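Local coordinates for protein Alpha/beta fold hydrolase (Pseudomonas aeruginosa, PDB 6I8W) that hydrolyses membrane phospholipids as a phospholipase A of the alpha/beta hydrolase fold and may also act on monoacylglycerols, at residues Pro63-Ile68 against Arg83-Arg88; His90-Asp95 against Ala124-Arg129; Thr114-Val119 against Ala147-Glu152; Ser171-Asp176 against Gly180-Val185; Ser264-Met269 against Pro276-Met281. All coordinates share one frame; numbering follows the deposited sequence.

Contact 1 of 5, residues Pro63-Ile68 against Arg83-Arg88; sequences PTLLLI and RPLTER
L65 CD1 carries the close-packed part of the contact, lying against CD1 and CB of L85. The two side chains cross at about a right angle, with L65 CD1 3.9 Å from L85 CD1. The same L65 methyl also comes to 4.1 Å from L85 CB, so it meets both the root and one branch of its partner. In each leucine CG sits beside the backbone N and opposite the carbonyl carbon (chi1 -48° in L65, -57° in L85), and from there CD1 is carried toward the other segment. Both residues are buried; Y300 of helix 293-308 also packs on L65, and V91 on L85. Strand 64-68 is an inner parallel strand of the alpha/beta hydrolase sheet, between 90-94 and 131-136, and residues 83-88 belong to the connection that leads from helix 79-82 into strand 90-94. Within it, R88 N donates to L85 O at 3.2 Å. Toward P63 the packing is much looser. P63 CD approaches R88 O at 4.1 Å, and no hydrogen bond crosses the segments. The R88 side chain lies on the surface, where its NH2 forms a salt bridge with D305 of helix 293-308.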
# COMPACT_ATOMS: atom_id res chain seq x y z
N PRO A 63 -16.62 4.57 12.75
CA PRO A 63 -15.89 3.31 12.64
C PRO A 63 -14.53 3.53 11.97
O PRO A 63 -14.39 4.40 11.11
CB PRO A 63 -16.80 2.44 11.77
CG PRO A 63 -18.17 3.04 11.93
CD PRO A 63 -17.93 4.51 12.08
N THR A 64 -13.54 2.75 12.40
CA THR A 64 -12.19 2.87 11.87
C THR A 64 -12.00 2.02 10.64
O THR A 64 -12.41 0.84 10.61
CB THR A 64 -11.13 2.46 12.93
OG1 THR A 64 -11.16 3.40 14.01
CG2 THR A 64 -9.72 2.46 12.32
N LEU A 65 -11.44 2.63 9.60
CA LEU A 65 -10.94 1.92 8.43
C LEU A 65 -9.43 1.95 8.47
O LEU A 65 -8.84 3.03 8.46
CB LEU A 65 -11.41 2.55 7.11
CG LEU A 65 -12.88 2.91 6.91
CD1 LEU A 65 -13.06 3.58 5.53
CD2 LEU A 65 -13.73 1.66 6.99
N LEU A 66 -8.80 0.79 8.49
CA LEU A 66 -7.33 0.73 8.49
C LEU A 66 -6.85 0.24 7.13
O LEU A 66 -7.18 -0.87 6.70
CB LEU A 66 -6.83 -0.19 9.62
CG LEU A 66 -5.33 -0.45 9.66
CD1 LEU A 66 -4.56 0.86 9.80
CD2 LEU A 66 -5.00 -1.38 10.84
N LEU A 67 -6.05 1.07 6.47
CA LEU A 67 -5.64 0.82 5.09
C LEU A 67 -4.17 0.42 5.04
O LEU A 67 -3.31 1.10 5.61
CB LEU A 67 -5.87 2.08 4.23
CG LEU A 67 -7.23 2.79 4.37
CD1 LEU A 67 -7.29 4.04 3.47
CD2 LEU A 67 -8.36 1.83 4.01
N ILE A 68 -3.88 -0.67 4.33
CA ILE A 68 -2.52 -1.23 4.33
C ILE A 68 -1.97 -1.31 2.91
O ILE A 68 -2.47 -2.07 2.07
CB ILE A 68 -2.50 -2.64 4.97
CG1 ILE A 68 -3.26 -2.64 6.31
CG2 ILE A 68 -1.05 -3.14 5.14
CD1 ILE A 68 -3.37 -4.04 6.93
N ARG A 83 -10.15 10.29 0.59
CA ARG A 83 -10.83 11.58 0.58
C ARG A 83 -12.35 11.47 0.79
O ARG A 83 -12.91 12.13 1.66
CB ARG A 83 -10.49 12.31 -0.72
CG ARG A 83 -11.16 13.64 -0.91
CD ARG A 83 -10.24 14.56 -1.68
NE ARG A 83 -10.93 15.53 -2.55
CZ ARG A 83 -11.58 16.60 -2.12
NH1 ARG A 83 -11.67 16.86 -0.82
NH2 ARG A 83 -12.16 17.43 -3.00
N PRO A 84 -13.05 10.61 -0.00
CA PRO A 84 -14.50 10.57 0.28
C PRO A 84 -14.87 9.78 1.54
O PRO A 84 -16.03 9.80 1.95
CB PRO A 84 -15.10 9.89 -0.96
CG PRO A 84 -13.98 9.04 -1.47
CD PRO A 84 -12.72 9.85 -1.23
N LEU A 85 -13.91 9.09 2.14
CA LEU A 85 -14.17 8.24 3.29
C LEU A 85 -14.05 8.95 4.64
O LEU A 85 -14.67 8.53 5.62
CB LEU A 85 -13.19 7.04 3.29
CG LEU A 85 -13.27 6.20 2.02
CD1 LEU A 85 -12.26 5.06 2.06
CD2 LEU A 85 -14.69 5.68 1.89
N THR A 86 -13.24 10.01 4.72
CA THR A 86 -12.99 10.64 6.01
C THR A 86 -14.20 11.43 6.54
O THR A 86 -14.24 11.77 7.72
CB THR A 86 -11.77 11.59 5.96
OG1 THR A 86 -11.90 12.48 4.85
CG2 THR A 86 -10.49 10.80 5.80
N GLU A 87 -15.20 11.66 5.70
CA GLU A 87 -16.43 12.32 6.15
C GLU A 87 -17.21 11.42 7.09
O GLU A 87 -17.80 11.89 8.06
CB GLU A 87 -17.32 12.70 4.96
N ARG A 88 -17.20 10.12 6.81
CA ARG A 88 -18.03 9.16 7.53
C ARG A 88 -17.24 8.15 8.37
O ARG A 88 -17.82 7.44 9.19
CB ARG A 88 -18.91 8.39 6.52
CG ARG A 88 -19.95 9.28 5.85
CD ARG A 88 -20.71 8.52 4.77
NE ARG A 88 -21.35 7.32 5.30
CZ ARG A 88 -21.87 6.36 4.54
NH1 ARG A 88 -21.83 6.46 3.22
NH2 ARG A 88 -22.43 5.30 5.10

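Contact 2 of 5, residues His90-Asp95 against Ala124-Arg129; sequences HVVALD and AAIGVR
I126 reaches out from the end of helix 112-125 to V92 on strand 90-94, the two side chains approaching tip to tip. At its root, CB points at the strand but is too far back to touch it. CG1 stands between the backbone N and the carbonyl carbon (chi1 60°) and lies beside V128 CG2, 4.0 Å away in its own segment. From CG1 the chain runs on extended (chi2 165°) and delivers CD1 to the fork of V92. This last methyl is 4.0 Å from V92 CG1 and 4.1 Å from V92 CG2, so both branches of the valine share it. V128 makes the second, weaker approach: its CG2 lies near the plane of the H90 ring, at the edge, 4.4 Å from H90 CE1. That ring is held by both nitrogens, ND1 being hydrogen-bonded to T64 OG1 and NE2 to E56 OE2, and what it offers V128 is the carbon between them. The helix closes in a Schellman motif, with G127 at positive phi and its N bonded to A124 O at 3.0 Å, and I126 and V128, flanking that glycine, both point toward the strand. Strand 90-94 runs antiparallel to 50-57 on one side and parallel to 64-68 on the other; Y54 of the former also packs on I126, while F122 of helix 112-125 continues the cover over V92 and L94.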
# COMPACT_ATOMS: atom_id res chain seq x y z
N HIS A 90 -13.36 7.03 10.49
CA HIS A 90 -12.07 7.32 11.07
C HIS A 90 -11.05 6.55 10.26
O HIS A 90 -10.93 5.34 10.39
CB HIS A 90 -12.05 6.92 12.55
CG HIS A 90 -10.71 7.05 13.20
ND1 HIS A 90 -10.12 6.02 13.91
CD2 HIS A 90 -9.84 8.09 13.27
CE1 HIS A 90 -8.96 6.42 14.40
NE2 HIS A 90 -8.77 7.68 14.02
N VAL A 91 -10.32 7.24 9.39
CA VAL A 91 -9.45 6.56 8.44
C VAL A 91 -8.01 6.58 8.94
O VAL A 91 -7.50 7.62 9.37
CB VAL A 91 -9.52 7.19 7.05
CG1 VAL A 91 -8.54 6.49 6.09
CG2 VAL A 91 -10.99 7.16 6.51
N VAL A 92 -7.38 5.41 8.93
CA VAL A 92 -5.97 5.28 9.33
C VAL A 92 -5.20 4.54 8.23
O VAL A 92 -5.63 3.48 7.76
CB VAL A 92 -5.82 4.55 10.68
CG1 VAL A 92 -4.32 4.38 11.07
CG2 VAL A 92 -6.59 5.29 11.77
N ALA A 93 -4.09 5.12 7.80
CA ALA A 93 -3.22 4.44 6.83
C ALA A 93 -1.78 4.45 7.36
O ALA A 93 -1.20 5.52 7.53
CB ALA A 93 -3.31 5.13 5.46
N LEU A 94 -1.22 3.27 7.66
CA LEU A 94 0.15 3.22 8.20
C LEU A 94 1.20 2.91 7.12
O LEU A 94 0.88 2.34 6.06
CB LEU A 94 0.27 2.16 9.33
CG LEU A 94 0.47 0.69 8.93
CD1 LEU A 94 0.79 -0.19 10.16
CD2 LEU A 94 -0.74 0.13 8.17
N ASP A 95 2.44 3.31 7.41
CA ASP A 95 3.60 2.78 6.72
C ASP A 95 4.01 1.50 7.42
O ASP A 95 4.39 1.54 8.60
CB ASP A 95 4.78 3.76 6.73
CG ASP A 95 4.56 4.96 5.82
OD1 ASP A 95 3.77 4.84 4.86
OD2 ASP A 95 5.20 6.01 6.06
N ALA A 124 -3.84 -1.75 18.45
CA ALA A 124 -3.94 -1.61 19.90
C ALA A 124 -3.21 -0.35 20.38
O ALA A 124 -3.68 0.34 21.29
CB ALA A 124 -3.37 -2.86 20.61
N ALA A 125 -2.08 -0.05 19.76
CA ALA A 125 -1.28 1.09 20.17
C ALA A 125 -1.99 2.42 19.94
O ALA A 125 -1.77 3.38 20.68
CB ALA A 125 0.07 1.08 19.44
N ILE A 126 -2.85 2.50 18.93
CA ILE A 126 -3.60 3.75 18.72
C ILE A 126 -5.03 3.65 19.27
O ILE A 126 -5.86 4.52 19.04
CB ILE A 126 -3.65 4.16 17.23
CG1 ILE A 126 -4.33 3.09 16.37
CG2 ILE A 126 -2.25 4.46 16.71
CD1 ILE A 126 -4.74 3.60 14.97
N GLY A 127 -5.29 2.58 20.01
CA GLY A 127 -6.52 2.47 20.78
C GLY A 127 -7.72 2.04 19.97
O GLY A 127 -8.85 2.39 20.30
N VAL A 128 -7.49 1.29 18.90
CA VAL A 128 -8.58 0.79 18.08
C VAL A 128 -8.76 -0.70 18.34
O VAL A 128 -7.82 -1.47 18.20
CB VAL A 128 -8.32 1.04 16.58
CG1 VAL A 128 -9.40 0.38 15.74
CG2 VAL A 128 -8.25 2.55 16.30
N ARG A 129 -9.98 -1.11 18.70
CA ARG A 129 -10.25 -2.49 19.11
C ARG A 129 -11.07 -3.26 18.08
O ARG A 129 -10.98 -4.48 17.98
CB ARG A 129 -11.00 -2.50 20.45

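Contact 3 of 5, residues Thr114-Val119 against Ala147-Glu152; sequences TQAERV and AARHPE
E117 lays its carboxylate across the end of R149 and the edge of the H150 ring, giving one oxygen to each. OE2 receives R149 NH1 at 2.9 Å on its anti lone pair, a salt bridge whose N-H...O angle of 143° is rather bent; the oxygen lies somewhat out of the guanidinium plane. OE1 turns its syn lone pair to H150 NE2. This bond is longer, 3.3 Å, but straighter at 163°, and the oxygen lies in the plane of the imidazole. The carboxylate is turned by roughly 45° against the guanidinium and by a similar amount against the ring, so it faces neither squarely. A bend at chi2 folds the glutamate chain toward the second helix, whereas R149 runs extended from CG to NE and brings its CD to 3.2 Å from E117 OE2. A116 CB comes to 3.9 Å from R149 NH1. This nitrogen also donates to G113 O, so it ties down both a carboxylate and a main-chain carbonyl. Two bonds from separate residues limit the rotation of the E117 carboxylate, which lies at the margin of the interface. R149 ends helix 138-149 and H150 is the first residue beyond it. Helix 112-125 packs on helix 138-149 through A116, which touches I142 and L145, and its V119 rests on L66 and I68 of strand 64-68.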
# COMPACT_ATOMS: atom_id res chain seq x y z
N THR A 114 4.60 -12.08 10.25
CA THR A 114 5.16 -11.15 11.22
C THR A 114 4.54 -9.74 11.05
O THR A 114 4.18 -9.08 12.02
CB THR A 114 6.70 -11.08 11.08
OG1 THR A 114 7.24 -12.40 11.17
CG2 THR A 114 7.32 -10.20 12.16
N GLN A 115 4.39 -9.30 9.81
CA GLN A 115 3.81 -7.98 9.56
C GLN A 115 2.35 -7.91 10.05
O GLN A 115 1.95 -6.91 10.63
CB GLN A 115 3.89 -7.64 8.07
CG GLN A 115 5.31 -7.39 7.55
CD GLN A 115 5.82 -5.99 7.92
OE1 GLN A 115 5.75 -5.56 9.07
NE2 GLN A 115 6.32 -5.27 6.93
N ALA A 116 1.58 -8.98 9.87
CA ALA A 116 0.19 -8.97 10.34
C ALA A 116 0.11 -8.81 11.86
O ALA A 116 -0.79 -8.14 12.37
CB ALA A 116 -0.54 -10.25 9.90
N GLU A 117 1.05 -9.39 12.59
CA GLU A 117 1.07 -9.20 14.04
C GLU A 117 1.46 -7.76 14.42
O GLU A 117 0.91 -7.20 15.38
CB GLU A 117 2.02 -10.20 14.71
CG GLU A 117 1.52 -11.61 14.59
CD GLU A 117 0.02 -11.71 14.85
OE1 GLU A 117 -0.43 -11.32 15.95
OE2 GLU A 117 -0.71 -12.17 13.94
N ARG A 118 2.39 -7.16 13.69
CA ARG A 118 2.74 -5.76 13.93
C ARG A 118 1.52 -4.84 13.70
O ARG A 118 1.33 -3.87 14.43
CB ARG A 118 3.91 -5.33 13.02
CG ARG A 118 5.25 -6.10 13.29
CD ARG A 118 6.43 -5.44 12.55
NE ARG A 118 7.69 -6.13 12.82
CZ ARG A 118 8.38 -6.81 11.91
NH1 ARG A 118 7.93 -6.90 10.66
NH2 ARG A 118 9.53 -7.41 12.25
N VAL A 119 0.72 -5.13 12.68
CA VAL A 119 -0.44 -4.30 12.38
C VAL A 119 -1.47 -4.41 13.50
O VAL A 119 -2.06 -3.41 13.92
CB VAL A 119 -1.10 -4.68 11.04
CG1 VAL A 119 -2.37 -3.87 10.83
CG2 VAL A 119 -0.14 -4.44 9.87
N ALA A 147 -7.23 -10.80 9.66
CA ALA A 147 -8.64 -11.20 9.76
C ALA A 147 -8.81 -12.66 10.15
O ALA A 147 -9.76 -13.01 10.85
CB ALA A 147 -9.37 -10.91 8.43
N ALA A 148 -7.90 -13.52 9.69
CA ALA A 148 -8.00 -14.95 9.99
C ALA A 148 -7.55 -15.23 11.42
O ALA A 148 -8.05 -16.14 12.07
CB ALA A 148 -7.17 -15.77 9.01
N ARG A 149 -6.59 -14.43 11.89
CA ARG A 149 -6.00 -14.64 13.21
C ARG A 149 -6.74 -13.93 14.34
O ARG A 149 -6.74 -14.39 15.47
CB ARG A 149 -4.54 -14.18 13.21
CG ARG A 149 -3.63 -15.05 12.38
CD ARG A 149 -2.28 -14.38 12.21
NE ARG A 149 -1.33 -15.22 11.51
CZ ARG A 149 -0.08 -14.85 11.24
NH1 ARG A 149 0.34 -13.64 11.62
NH2 ARG A 149 0.74 -15.67 10.61
N HIS A 150 -7.39 -12.82 14.03
CA HIS A 150 -8.06 -12.03 15.06
C HIS A 150 -9.48 -11.70 14.66
O HIS A 150 -9.80 -10.53 14.48
CB HIS A 150 -7.29 -10.74 15.34
CG HIS A 150 -5.88 -10.95 15.78
ND1 HIS A 150 -5.55 -11.37 17.06
CD2 HIS A 150 -4.71 -10.82 15.12
CE1 HIS A 150 -4.23 -11.48 17.16
NE2 HIS A 150 -3.70 -11.15 16.00
N PRO A 151 -10.34 -12.73 14.53
CA PRO A 151 -11.68 -12.50 13.99
C PRO A 151 -12.52 -11.57 14.88
O PRO A 151 -13.39 -10.88 14.37
CB PRO A 151 -12.29 -13.90 13.93
CG PRO A 151 -11.18 -14.87 14.26
CD PRO A 151 -10.16 -14.10 15.02
N GLU A 152 -12.24 -11.54 16.17
CA GLU A 152 -13.01 -10.71 17.09
C GLU A 152 -12.83 -9.22 16.82
O GLU A 152 -13.68 -8.40 17.19
CB GLU A 152 -12.64 -11.04 18.54
CG GLU A 152 -11.30 -10.45 19.02
CD GLU A 152 -10.09 -11.21 18.49
OE1 GLU A 152 -10.28 -12.24 17.82
OE2 GLU A 152 -8.95 -10.76 18.75

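Contact 4 of 5, residues Ser171-Asp176 against Gly180-Val185; sequences SELFED and GENPLV
E181 OE1 accepts from a water 2.6 Å away, and the same water donates weakly to D176 OD1, bridging the two carboxylates. These groups are stacked with their planes almost parallel, 7° apart, and D176 OD2 lies 3.9 Å from E181 OE2. The chains beneath them are joined more firmly: E181 N donates to D176 O at 3.0 Å, reaching it from above the carbonyl plane. This is the longer-range bond of a Schellman motif that ends helix 172-177, with G180 at positive phi as the residue just past the helix. At the other end S171 is the N-cap, its OG accepting from F174 N.

L173 supplies the apolar part of the contact. Its CG is opposite the backbone N (chi1 170°), which swings both branches toward the returning chain. L173 CD1 lies 4.1 Å from P183 CD and 3.7 Å from N182 OD1, and CD2 meets L184 CD1 at 4.2 Å, the two leucines crossing at about a right angle. P183 crosses the aspartate obliquely, with CG 3.4 Å from D176 OD2. N182 OD1 accepts from L184 N at 3.0 Å in an Asx turn, shaping the loop that presents these residues.

This helix end and loop belong to the helical region between strands 154-160 and 250-255, consistent with the cap of alpha/beta hydrolases, and L184 reaches a bound myristic acid. Stacking two like charges would be unfavourable; the water donating to both probably eases this, yet one acid may nevertheless hold its proton more tightly than a lone carboxylate would.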
# COMPACT_ATOMS: atom_id res chain seq x y z
N SER A 171 0.72 -14.51 -13.68
CA SER A 171 0.80 -13.08 -13.97
C SER A 171 2.11 -12.72 -14.66
O SER A 171 3.06 -13.49 -14.64
CB SER A 171 0.64 -12.26 -12.69
OG SER A 171 1.80 -12.38 -11.89
N GLU A 172 2.14 -11.54 -15.26
CA GLU A 172 3.32 -11.05 -15.96
C GLU A 172 4.48 -10.89 -14.96
O GLU A 172 5.64 -11.06 -15.33
CB GLU A 172 3.00 -9.74 -16.68
CG GLU A 172 4.07 -9.23 -17.61
CD GLU A 172 3.61 -8.02 -18.41
OE1 GLU A 172 2.38 -7.88 -18.62
OE2 GLU A 172 4.47 -7.21 -18.81
N LEU A 173 4.17 -10.54 -13.71
CA LEU A 173 5.20 -10.49 -12.67
C LEU A 173 5.82 -11.85 -12.47
O LEU A 173 7.05 -11.97 -12.45
CB LEU A 173 4.64 -10.01 -11.32
CG LEU A 173 5.67 -10.20 -10.19
CD1 LEU A 173 6.89 -9.30 -10.39
CD2 LEU A 173 5.06 -9.96 -8.80
N PHE A 174 4.99 -12.87 -12.30
CA PHE A 174 5.53 -14.19 -12.03
C PHE A 174 6.28 -14.72 -13.25
O PHE A 174 7.26 -15.42 -13.10
CB PHE A 174 4.43 -15.15 -11.57
CG PHE A 174 3.95 -14.89 -10.17
CD1 PHE A 174 4.78 -15.13 -9.09
CD2 PHE A 174 2.68 -14.40 -9.92
CE1 PHE A 174 4.35 -14.89 -7.79
CE2 PHE A 174 2.24 -14.16 -8.63
CZ PHE A 174 3.08 -14.40 -7.56
N GLU A 175 5.87 -14.33 -14.46
CA GLU A 175 6.61 -14.67 -15.68
C GLU A 175 7.99 -14.02 -15.67
O GLU A 175 9.00 -14.64 -16.01
CB GLU A 175 5.86 -14.21 -16.93
CG GLU A 175 4.57 -14.96 -17.22
CD GLU A 175 4.84 -16.28 -17.90
OE1 GLU A 175 6.03 -16.64 -18.08
OE2 GLU A 175 3.85 -16.96 -18.28
N ASP A 176 8.00 -12.74 -15.30
CA ASP A 176 9.22 -11.96 -15.24
C ASP A 176 10.20 -12.59 -14.25
O ASP A 176 11.40 -12.66 -14.52
CB ASP A 176 8.94 -10.52 -14.82
CG ASP A 176 8.30 -9.70 -15.93
OD1 ASP A 176 8.26 -10.15 -17.09
OD2 ASP A 176 7.84 -8.58 -15.62
N GLY A 180 14.46 -13.67 -13.82
CA GLY A 180 15.24 -12.80 -12.96
C GLY A 180 14.92 -11.33 -13.12
O GLY A 180 15.75 -10.46 -12.84
N GLU A 181 13.70 -11.04 -13.56
CA GLU A 181 13.27 -9.66 -13.72
C GLU A 181 12.17 -9.36 -12.71
O GLU A 181 11.25 -10.16 -12.51
CB GLU A 181 12.76 -9.39 -15.15
CG GLU A 181 12.26 -7.94 -15.35
CD GLU A 181 11.63 -7.67 -16.73
OE1 GLU A 181 11.79 -8.49 -17.66
OE2 GLU A 181 10.98 -6.62 -16.88
N ASN A 182 12.27 -8.20 -12.07
CA ASN A 182 11.28 -7.76 -11.10
C ASN A 182 11.06 -6.26 -11.26
O ASN A 182 11.87 -5.46 -10.80
CB ASN A 182 11.73 -8.11 -9.67
CG ASN A 182 10.66 -7.79 -8.62
OD1 ASN A 182 9.59 -7.26 -8.95
ND2 ASN A 182 10.94 -8.11 -7.36
N PRO A 183 9.98 -5.88 -11.96
CA PRO A 183 9.67 -4.47 -12.17
C PRO A 183 9.40 -3.74 -10.85
O PRO A 183 9.47 -2.51 -10.83
CB PRO A 183 8.42 -4.50 -13.05
CG PRO A 183 8.46 -5.84 -13.71
CD PRO A 183 9.06 -6.76 -12.70
N LEU A 184 9.11 -4.47 -9.78
CA LEU A 184 8.74 -3.83 -8.52
C LEU A 184 9.97 -3.32 -7.76
O LEU A 184 9.84 -2.55 -6.82
CB LEU A 184 7.94 -4.78 -7.63
CG LEU A 184 6.65 -5.36 -8.22
CD1 LEU A 184 5.90 -6.19 -7.17
CD2 LEU A 184 5.74 -4.29 -8.79
N VAL A 185 11.15 -3.76 -8.18
CA VAL A 185 12.39 -3.29 -7.59
C VAL A 185 13.11 -2.41 -8.62
O VAL A 185 13.57 -2.89 -9.65
CB VAL A 185 13.32 -4.45 -7.16
CG1 VAL A 185 14.63 -3.90 -6.64
CG2 VAL A 185 12.65 -5.30 -6.08
O HOH W 1 11.44 -10.97 -18.27

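Contact 5 of 5, residues Ser264-Met269 against Pro276-Met281; sequences SSIEVM and PSVVIM
I266 points its longer branch from the helix at V278 and I280, crossing both of them obliquely. Its CG1 lies beside the backbone N (chi1 -77°) and the chain continues extended (chi2 172°), which carries CD1 out to the strand. There the methyl lies 3.8 Å from I280 CG1 and 4.0 Å from I280 CD1, against the long arm of the isoleucine. The approach to V278 is looser and divided between two branches: I266 CD1 faces V278 CG1 at 4.2 Å, while I266 CG2 faces V278 CG2 at the same distance. One isoleucine therefore straddles two strand residues, touching the first with both of its branches and the second with its tip alone. V278 and I280 can both take part because alternate residues of an extended strand project to the same side. V279, between them, turns its side chain away and packs on H299 of helix 293-308. No hydrogen bond joins the two segments, and the contact is wholly one of branched aliphatic groups.

I266 is buried and also touches W254, whereas V278 and I280 lie on the surface of the protein. Strand 276-281 is an outermost strand of the sheet, held on its inner side by backbone bonds from S277, V279 and M281 to strand 250-255. The chain between helix and strand, P271 to K274, lines a carbon dioxide site. Strand 250-255, helix 265-269 and strand 276-281 together form a beta-alpha-beta crossover, the repeating connection of the alpha/beta hydrolase fold.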
# COMPACT_ATOMS: atom_id res chain seq x y z
N SER A 264 -7.67 -13.94 -11.95
CA SER A 264 -8.15 -15.29 -11.69
C SER A 264 -7.94 -15.71 -10.22
O SER A 264 -8.44 -16.75 -9.79
CB SER A 264 -7.47 -16.31 -12.62
OG SER A 264 -6.06 -16.40 -12.40
N SER A 265 -7.20 -14.90 -9.47
CA SER A 265 -7.10 -15.06 -8.01
C SER A 265 -8.48 -15.11 -7.34
O SER A 265 -8.66 -15.77 -6.32
CB SER A 265 -6.29 -13.92 -7.38
OG SER A 265 -4.93 -13.95 -7.77
N ILE A 266 -9.44 -14.38 -7.89
CA ILE A 266 -10.78 -14.29 -7.29
C ILE A 266 -11.48 -15.65 -7.29
O ILE A 266 -12.17 -16.01 -6.34
CB ILE A 266 -11.64 -13.24 -8.02
CG1 ILE A 266 -11.22 -11.83 -7.59
CG2 ILE A 266 -13.14 -13.41 -7.70
CD1 ILE A 266 -11.87 -10.74 -8.38
N GLU A 267 -11.28 -16.43 -8.35
CA GLU A 267 -11.89 -17.75 -8.45
C GLU A 267 -11.31 -18.72 -7.42
O GLU A 267 -11.98 -19.65 -6.98
CB GLU A 267 -11.74 -18.32 -9.87
CG GLU A 267 -12.12 -17.35 -10.98
CD GLU A 267 -13.57 -16.89 -10.91
OE1 GLU A 267 -14.42 -17.62 -10.35
OE2 GLU A 267 -13.87 -15.79 -11.42
N VAL A 268 -10.06 -18.50 -7.01
CA VAL A 268 -9.47 -19.31 -5.95
C VAL A 268 -10.12 -18.95 -4.61
O VAL A 268 -10.47 -19.82 -3.83
CB VAL A 268 -7.94 -19.12 -5.86
CG1 VAL A 268 -7.39 -19.77 -4.59
CG2 VAL A 268 -7.26 -19.67 -7.10
N MET A 269 -10.29 -17.65 -4.36
CA MET A 269 -10.68 -17.18 -3.04
C MET A 269 -12.18 -17.26 -2.75
O MET A 269 -12.59 -17.48 -1.61
CB MET A 269 -10.22 -15.73 -2.85
CG MET A 269 -8.70 -15.61 -2.80
SD MET A 269 -8.22 -13.91 -2.41
CE MET A 269 -8.63 -13.08 -3.95
N PRO A 276 -18.11 -13.70 0.80
CA PRO A 276 -17.39 -12.91 -0.20
C PRO A 276 -18.30 -11.95 -0.97
O PRO A 276 -19.44 -12.30 -1.27
CB PRO A 276 -16.82 -13.98 -1.14
CG PRO A 276 -17.86 -15.08 -1.10
CD PRO A 276 -18.51 -15.02 0.28
N SER A 277 -17.80 -10.75 -1.25
CA SER A 277 -18.36 -9.87 -2.26
C SER A 277 -17.31 -9.71 -3.34
O SER A 277 -16.12 -9.85 -3.07
CB SER A 277 -18.74 -8.48 -1.69
OG SER A 277 -19.74 -8.56 -0.69
N VAL A 278 -17.73 -9.39 -4.56
CA VAL A 278 -16.77 -9.27 -5.65
C VAL A 278 -16.98 -7.98 -6.43
O VAL A 278 -18.11 -7.61 -6.75
CB VAL A 278 -16.88 -10.47 -6.63
CG1 VAL A 278 -15.96 -10.27 -7.83
CG2 VAL A 278 -16.56 -11.80 -5.93
N VAL A 279 -15.89 -7.28 -6.71
CA VAL A 279 -15.89 -6.19 -7.68
C VAL A 279 -14.71 -6.34 -8.64
O VAL A 279 -13.57 -6.41 -8.21
CB VAL A 279 -15.83 -4.80 -7.00
CG1 VAL A 279 -15.63 -3.72 -8.05
CG2 VAL A 279 -17.11 -4.53 -6.15
N ILE A 280 -14.98 -6.41 -9.94
CA ILE A 280 -13.90 -6.36 -10.92
C ILE A 280 -14.08 -5.10 -11.74
O ILE A 280 -15.07 -4.95 -12.46
CB ILE A 280 -13.88 -7.60 -11.85
CG1 ILE A 280 -13.79 -8.89 -11.02
CG2 ILE A 280 -12.70 -7.53 -12.84
CD1 ILE A 280 -13.86 -10.17 -11.86
N MET A 281 -13.11 -4.20 -11.64
CA MET A 281 -13.15 -2.95 -12.38
C MET A 281 -12.53 -3.11 -13.76
O MET A 281 -11.49 -3.75 -13.90
CB MET A 281 -12.45 -1.84 -11.58
CG MET A 281 -13.29 -1.43 -10.35
SD MET A 281 -12.41 -0.36 -9.19
CE MET A 281 -11.98 1.00 -10.25

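Contacts 1, 2 and 5 reach the same sheet, contact 5 at its far margin, about 22 Å between centres from contact 1. Contacts 1 and 2 adjoin directly, a probable hydrogen bond of 2.8 Å running from L67 N to V92 O. Contact 3 shares helix 112-125 with contact 2, their centres about 13 Å apart, and touches contact 1 where L66 CD2 meets V119 CG1 at 3.6 Å. Contact 4 stands across the molecule, its centre about 32 Å from those of contacts 1 and 2. Its L184 side chain is about 4 Å from bound myristic acid and near a probable S137-H286-D258 triad. Contact 5 comes within about 7 Å of contact 4, nearest atoms, without touching it.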